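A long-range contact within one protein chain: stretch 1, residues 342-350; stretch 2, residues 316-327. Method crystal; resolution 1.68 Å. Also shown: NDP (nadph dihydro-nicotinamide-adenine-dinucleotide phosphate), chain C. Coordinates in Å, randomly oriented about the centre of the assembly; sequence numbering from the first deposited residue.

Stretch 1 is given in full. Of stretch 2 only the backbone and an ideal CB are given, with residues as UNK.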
# COMPACT_ATOMS: atom_id res chain seq x y z
N LEU A 342 -2.53 3.63 0.26
CA LEU A 342 -1.88 4.83 0.82
C LEU A 342 -0.81 5.36 -0.12
O LEU A 342 -0.72 6.55 -0.37
CB LEU A 342 -1.22 4.53 2.17
CG LEU A 342 -2.12 4.27 3.36
CD1 LEU A 342 -1.26 4.07 4.61
CD2 LEU A 342 -3.15 5.40 3.53
N ASP A 343 -0.01 4.46 -0.68
CA ASP A 343 1.08 4.90 -1.55
C ASP A 343 0.48 5.60 -2.75
O ASP A 343 1.01 6.62 -3.20
CB ASP A 343 1.94 3.70 -1.98
CG ASP A 343 2.54 2.95 -0.79
OD1 ASP A 343 2.57 3.50 0.34
OD2 ASP A 343 3.02 1.79 -0.97
N ALA A 344 -0.64 5.09 -3.26
CA ALA A 344 -1.29 5.71 -4.43
C ALA A 344 -1.89 7.06 -4.09
O ALA A 344 -1.83 7.97 -4.90
CB ALA A 344 -2.35 4.82 -5.04
N LEU A 345 -2.47 7.18 -2.89
CA LEU A 345 -3.06 8.44 -2.47
C LEU A 345 -1.97 9.52 -2.38
O LEU A 345 -2.21 10.65 -2.80
CB LEU A 345 -3.76 8.30 -1.13
CG LEU A 345 -4.33 9.58 -0.55
CD1 LEU A 345 -5.35 10.21 -1.49
CD2 LEU A 345 -4.92 9.26 0.83
N ALA A 346 -0.79 9.19 -1.87
CA ALA A 346 0.27 10.19 -1.82
C ALA A 346 0.60 10.67 -3.23
O ALA A 346 0.79 11.86 -3.45
CB ALA A 346 1.51 9.69 -1.10
N ARG A 347 0.71 9.74 -4.19
CA ARG A 347 0.97 10.11 -5.58
C ARG A 347 -0.13 11.02 -6.13
O ARG A 347 0.14 12.01 -6.81
CB ARG A 347 1.12 8.87 -6.47
CG ARG A 347 2.37 8.08 -6.20
CD ARG A 347 2.68 7.04 -7.27
NE ARG A 347 1.77 5.90 -7.21
CZ ARG A 347 0.79 5.64 -8.07
NH1 ARG A 347 0.55 6.44 -9.13
NH2 ARG A 347 0.04 4.55 -7.88
N ARG A 348 -1.37 10.65 -5.83
CA ARG A 348 -2.54 11.38 -6.31
C ARG A 348 -2.53 12.81 -5.79
O ARG A 348 -2.75 13.77 -6.54
CB ARG A 348 -3.83 10.67 -5.92
CG ARG A 348 -5.06 11.21 -6.62
CD ARG A 348 -6.32 10.54 -6.12
NE ARG A 348 -6.76 11.08 -4.83
CZ ARG A 348 -7.87 10.70 -4.20
NH1 ARG A 348 -8.65 9.75 -4.71
NH2 ARG A 348 -8.21 11.28 -3.06
N ARG A 349 -2.21 12.96 -4.51
CA ARG A 349 -2.23 14.28 -3.88
C ARG A 349 -1.12 15.17 -4.46
O ARG A 349 -1.35 16.35 -4.73
CB ARG A 349 -2.10 14.11 -2.34
CG ARG A 349 -2.16 15.39 -1.56
CD ARG A 349 -2.35 15.13 -0.04
NE ARG A 349 -2.32 16.37 0.71
CZ ARG A 349 -3.38 17.05 1.13
NH1 ARG A 349 -4.60 16.60 0.90
NH2 ARG A 349 -3.19 18.19 1.79
N ARG A 350 0.06 14.60 -4.69
CA ARG A 350 1.14 15.35 -5.34
C ARG A 350 0.79 15.78 -6.77
O ARG A 350 1.17 16.89 -7.18
CB ARG A 350 2.45 14.58 -5.32
CG ARG A 350 3.03 14.44 -3.93
CD ARG A 350 4.49 14.00 -3.95
NE ARG A 350 4.70 12.73 -4.64
CZ ARG A 350 4.65 11.53 -4.06
NH1 ARG A 350 4.41 11.39 -2.75
NH2 ARG A 350 4.85 10.43 -4.78
N UNK A 316 2.18 19.48 5.41
CA UNK A 316 2.60 18.10 5.27
C UNK A 316 1.44 17.14 5.47
O UNK A 316 0.56 17.38 6.30
CB UNK A 316 3.72 17.79 6.26
N UNK A 317 1.48 16.05 4.72
CA UNK A 317 0.48 14.99 4.78
C UNK A 317 1.26 13.69 4.68
O UNK A 317 1.72 13.33 3.59
CB UNK A 317 -0.57 15.12 3.68
N UNK A 318 1.42 13.04 5.83
CA UNK A 318 2.38 11.96 6.00
C UNK A 318 1.61 10.68 6.28
O UNK A 318 0.90 10.58 7.28
CB UNK A 318 3.37 12.27 7.12
N UNK A 319 1.75 9.72 5.39
CA UNK A 319 1.07 8.42 5.53
C UNK A 319 2.03 7.32 5.99
O UNK A 319 3.10 7.16 5.42
CB UNK A 319 0.43 8.02 4.20
N UNK A 320 1.67 6.59 7.04
CA UNK A 320 2.46 5.45 7.49
C UNK A 320 1.97 4.19 6.81
O UNK A 320 0.93 3.61 7.17
CB UNK A 320 2.39 5.30 9.01
N UNK A 321 2.72 3.79 5.78
CA UNK A 321 2.46 2.59 5.05
C UNK A 321 3.38 1.46 5.53
O UNK A 321 4.01 1.57 6.57
CB UNK A 321 2.63 2.84 3.55
N UNK A 322 3.47 0.39 4.76
CA UNK A 322 4.18 -0.82 5.17
C UNK A 322 4.78 -1.52 3.97
O UNK A 322 4.21 -1.46 2.88
CB UNK A 322 3.24 -1.77 5.92
N UNK A 323 5.90 -2.22 4.21
CA UNK A 323 6.45 -3.20 3.24
C UNK A 323 5.38 -4.20 2.76
O UNK A 323 5.47 -4.73 1.67
CB UNK A 323 7.62 -3.96 3.87
N UNK A 324 4.36 -4.44 3.57
CA UNK A 324 3.28 -5.36 3.17
C UNK A 324 2.64 -4.94 1.86
O UNK A 324 2.31 -5.78 1.01
CB UNK A 324 2.21 -5.43 4.26
N UNK A 325 2.48 -3.63 1.67
CA UNK A 325 1.88 -3.13 0.45
C UNK A 325 2.87 -2.99 -0.69
O UNK A 325 2.49 -2.58 -1.80
CB UNK A 325 1.22 -1.78 0.72
N UNK A 326 4.15 -3.28 -0.43
CA UNK A 326 5.18 -3.16 -1.43
C UNK A 326 5.45 -4.53 -2.06
O UNK A 326 5.48 -4.67 -3.30
CB UNK A 326 6.46 -2.57 -0.82
N UNK A 327 5.67 -5.53 -1.20
CA UNK A 327 5.93 -6.88 -1.69
C UNK A 327 5.02 -7.99 -1.21
O UNK A 327 5.03 -9.07 -1.81
CB UNK A 327 7.36 -7.26 -1.32
PA NDP C . -0.99 0.46 17.01
O1A NDP C . -0.21 0.62 18.27
O2A NDP C . -2.08 -0.57 16.97
O5B NDP C . -1.61 1.87 16.60
C5B NDP C . -2.72 1.93 15.72
C4B NDP C . -3.58 3.08 16.13
O4B NDP C . -4.67 3.22 15.24
C3B NDP C . -4.19 2.91 17.50
O3B NDP C . -3.96 4.12 18.24
C2B NDP C . -5.67 2.70 17.25
O2B NDP C . -6.31 3.23 18.40
C1B NDP C . -5.84 3.52 15.97
N9A NDP C . -7.04 3.25 15.19
C8A NDP C . -7.45 2.06 14.63
N7A NDP C . -8.63 2.26 14.00
C5A NDP C . -8.97 3.58 14.12
C6A NDP C . -10.03 4.34 13.68
N6A NDP C . -11.05 3.86 12.96
N1A NDP C . -10.06 5.68 14.01
C2A NDP C . -9.03 6.26 14.74
N3A NDP C . -7.97 5.52 15.20
C4A NDP C . -7.96 4.20 14.87
O3 NDP C . -0.01 0.13 15.77
PN NDP C . 1.40 0.77 15.43
O1N NDP C . 2.36 -0.35 15.35
O2N NDP C . 1.74 1.94 16.26
O5D NDP C . 1.24 1.19 13.90
C5D NDP C . 0.66 2.41 13.52
C4D NDP C . 0.71 2.51 12.00
O4D NDP C . 2.00 2.19 11.52
C3D NDP C . -0.24 1.53 11.35
O3D NDP C . -0.97 2.19 10.35
C2D NDP C . 0.65 0.49 10.71
O2D NDP C . 0.09 -0.11 9.56
C1D NDP C . 1.92 1.27 10.45
N1N NDP C . 3.11 0.41 10.48
C2N NDP C . 3.58 -0.11 11.65
C3N NDP C . 4.60 -1.06 11.69
C7N NDP C . 5.15 -1.57 12.96
O7N NDP C . 6.30 -2.32 12.86
N7N NDP C . 4.60 -1.39 14.15
C4N NDP C . 5.43 -1.25 10.44
C5N NDP C . 4.84 -0.62 9.22
C6N NDP C . 3.74 0.19 9.28
P2B NDP C . -7.84 2.95 18.76
O1X NDP C . -8.02 3.55 20.13
O2X NDP C . -8.14 1.44 18.76
O3X NDP C . -8.72 3.57 17.75

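Stretch 2 begins as a strand that runs nearly antiparallel to the helix of stretch 1, the axes at 152° and 9.0 Å apart at closest. In the strand, 317, 319 and 321 point their CA-to-CB bonds toward the helix.

Position 316 points away, and stretch 1 offers it nothing within 5.5 Å. The residue is Asp316.

Position 317 points toward the helix, with its ideal CB 3.7 Å from Arg349 NE. The extended arginine offers a flat cation and an aliphatic shank. An aromatic ring would suit, as might an acid or a polar amide. The residue is Phe317. The Arg349 guanidinium stacks on its ring, planes at 18°, and Arg349 CZ lies 4.4 Å from the centroid of the Phe317 ring in a cation-pi contact. Arg349 CD covers the same ring, 3.6 Å from Phe317 CD2. Leu345 CD2 meets the ring edge, 4.1 Å from Phe317 CE2.

Position 318 is out of reach. It is Val318.

Position 319 points toward a surface made by Leu342, Leu345 and Ala346. Its ideal CB is 4.3 Å from Leu342 CD1. Leucine, isoleucine, valine or methionine would all be reasonable. The residue is Leu319. Its CD1 packs 4.1 Å from both Leu342 CD2 and Leu345 CD2, and 4.4 Å from Ala346 CB.

Position 320 points away from the helix. Its carbonyl O is 3.4 Å from Leu342 CD1, but the side chain is left free by stretch 1. It is Phe320, whose ring edge faces NDP O4D.

Position 321 has its ideal CB only 3.3 Å from Asp343 OD1, with Leu342 CD1 at 4.2 Å. The space is tight and an acceptor is at hand, so a small donor fits: serine, perhaps threonine. The residue is Ser321. Its OG lies 3.0 Å from Asp343 OD1, and water 1 bridges Ser321 OG and Asp343 OD2.

Position 322 points sideways, just before a turn, where a small capping residue such as serine, threonine, aspartate or asparagine suits. It is Ser322. Ser322 OG accepts a hydrogen bond from the backbone N of 324 at 3.0 Å, a capping bond.

Position 323 points away; it is Ile323. Position 324 is out of reach; it is Ser324.

Position 325 has its ideal CB directed toward Asp343, 4.3 Å from OD2. A small residue would suit. It is Gly325; water 2 joins its O to Asp343 OD2.

Position 326 points sideways, so only a longer side chain could reach the helix. It is Ile326, whose CD1 comes 3.5 Å from Asp343 OD2.

Position 327 is out of reach; it is Trp327.

Stretch 2, residues 316-327: DFVLFSSISGIW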
# COMPACT_ATOMS: atom_id res chain seq x y z
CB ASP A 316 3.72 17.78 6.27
CG ASP A 316 5.06 18.24 5.78
OD1 ASP A 316 5.47 17.83 4.66
OD2 ASP A 316 5.69 19.05 6.50
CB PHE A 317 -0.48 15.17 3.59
CG PHE A 317 -1.64 14.22 3.55
CD1 PHE A 317 -2.83 14.52 4.19
CD2 PHE A 317 -1.59 13.09 2.77
CE1 PHE A 317 -3.93 13.67 4.11
CE2 PHE A 317 -2.70 12.23 2.68
CZ PHE A 317 -3.86 12.52 3.37
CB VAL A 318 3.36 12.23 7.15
CG1 VAL A 318 4.42 11.12 7.26
CG2 VAL A 318 4.06 13.59 6.92
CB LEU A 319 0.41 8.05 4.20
CG LEU A 319 -0.55 9.10 3.64
CD1 LEU A 319 -1.10 8.68 2.27
CD2 LEU A 319 -1.69 9.39 4.59
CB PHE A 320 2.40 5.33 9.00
CG PHE A 320 3.43 6.15 9.73
CD1 PHE A 320 3.94 7.33 9.21
CD2 PHE A 320 3.94 5.69 10.93
CE1 PHE A 320 4.92 8.05 9.88
CE2 PHE A 320 4.93 6.40 11.61
CZ PHE A 320 5.41 7.59 11.09
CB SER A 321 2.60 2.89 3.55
OG SER A 321 2.23 1.79 2.76
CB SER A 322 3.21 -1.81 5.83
OG SER A 322 3.87 -3.04 6.12
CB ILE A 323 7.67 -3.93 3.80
CG1 ILE A 323 7.36 -4.54 5.18
CG2 ILE A 323 8.85 -2.95 3.85
CD1 ILE A 323 8.42 -5.52 5.69
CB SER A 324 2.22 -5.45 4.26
OG SER A 324 1.26 -6.43 3.92
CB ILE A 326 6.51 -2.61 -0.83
CG1 ILE A 326 6.32 -1.21 -0.24
CG2 ILE A 326 7.63 -2.61 -1.92
CD1 ILE A 326 5.94 -0.16 -1.29
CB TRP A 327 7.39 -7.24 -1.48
CG TRP A 327 7.94 -7.16 -0.08
CD1 TRP A 327 7.63 -7.93 0.99
CD2 TRP A 327 9.01 -6.30 0.35
NE1 TRP A 327 8.39 -7.58 2.08
CE2 TRP A 327 9.26 -6.59 1.70
CE3 TRP A 327 9.76 -5.29 -0.28
CZ2 TRP A 327 10.26 -5.94 2.43
CZ3 TRP A 327 10.74 -4.65 0.45
CH2 TRP A 327 10.97 -4.97 1.79
O HOH W 1 2.79 -0.06 0.74
O HOH W 2 2.46 0.07 -2.94
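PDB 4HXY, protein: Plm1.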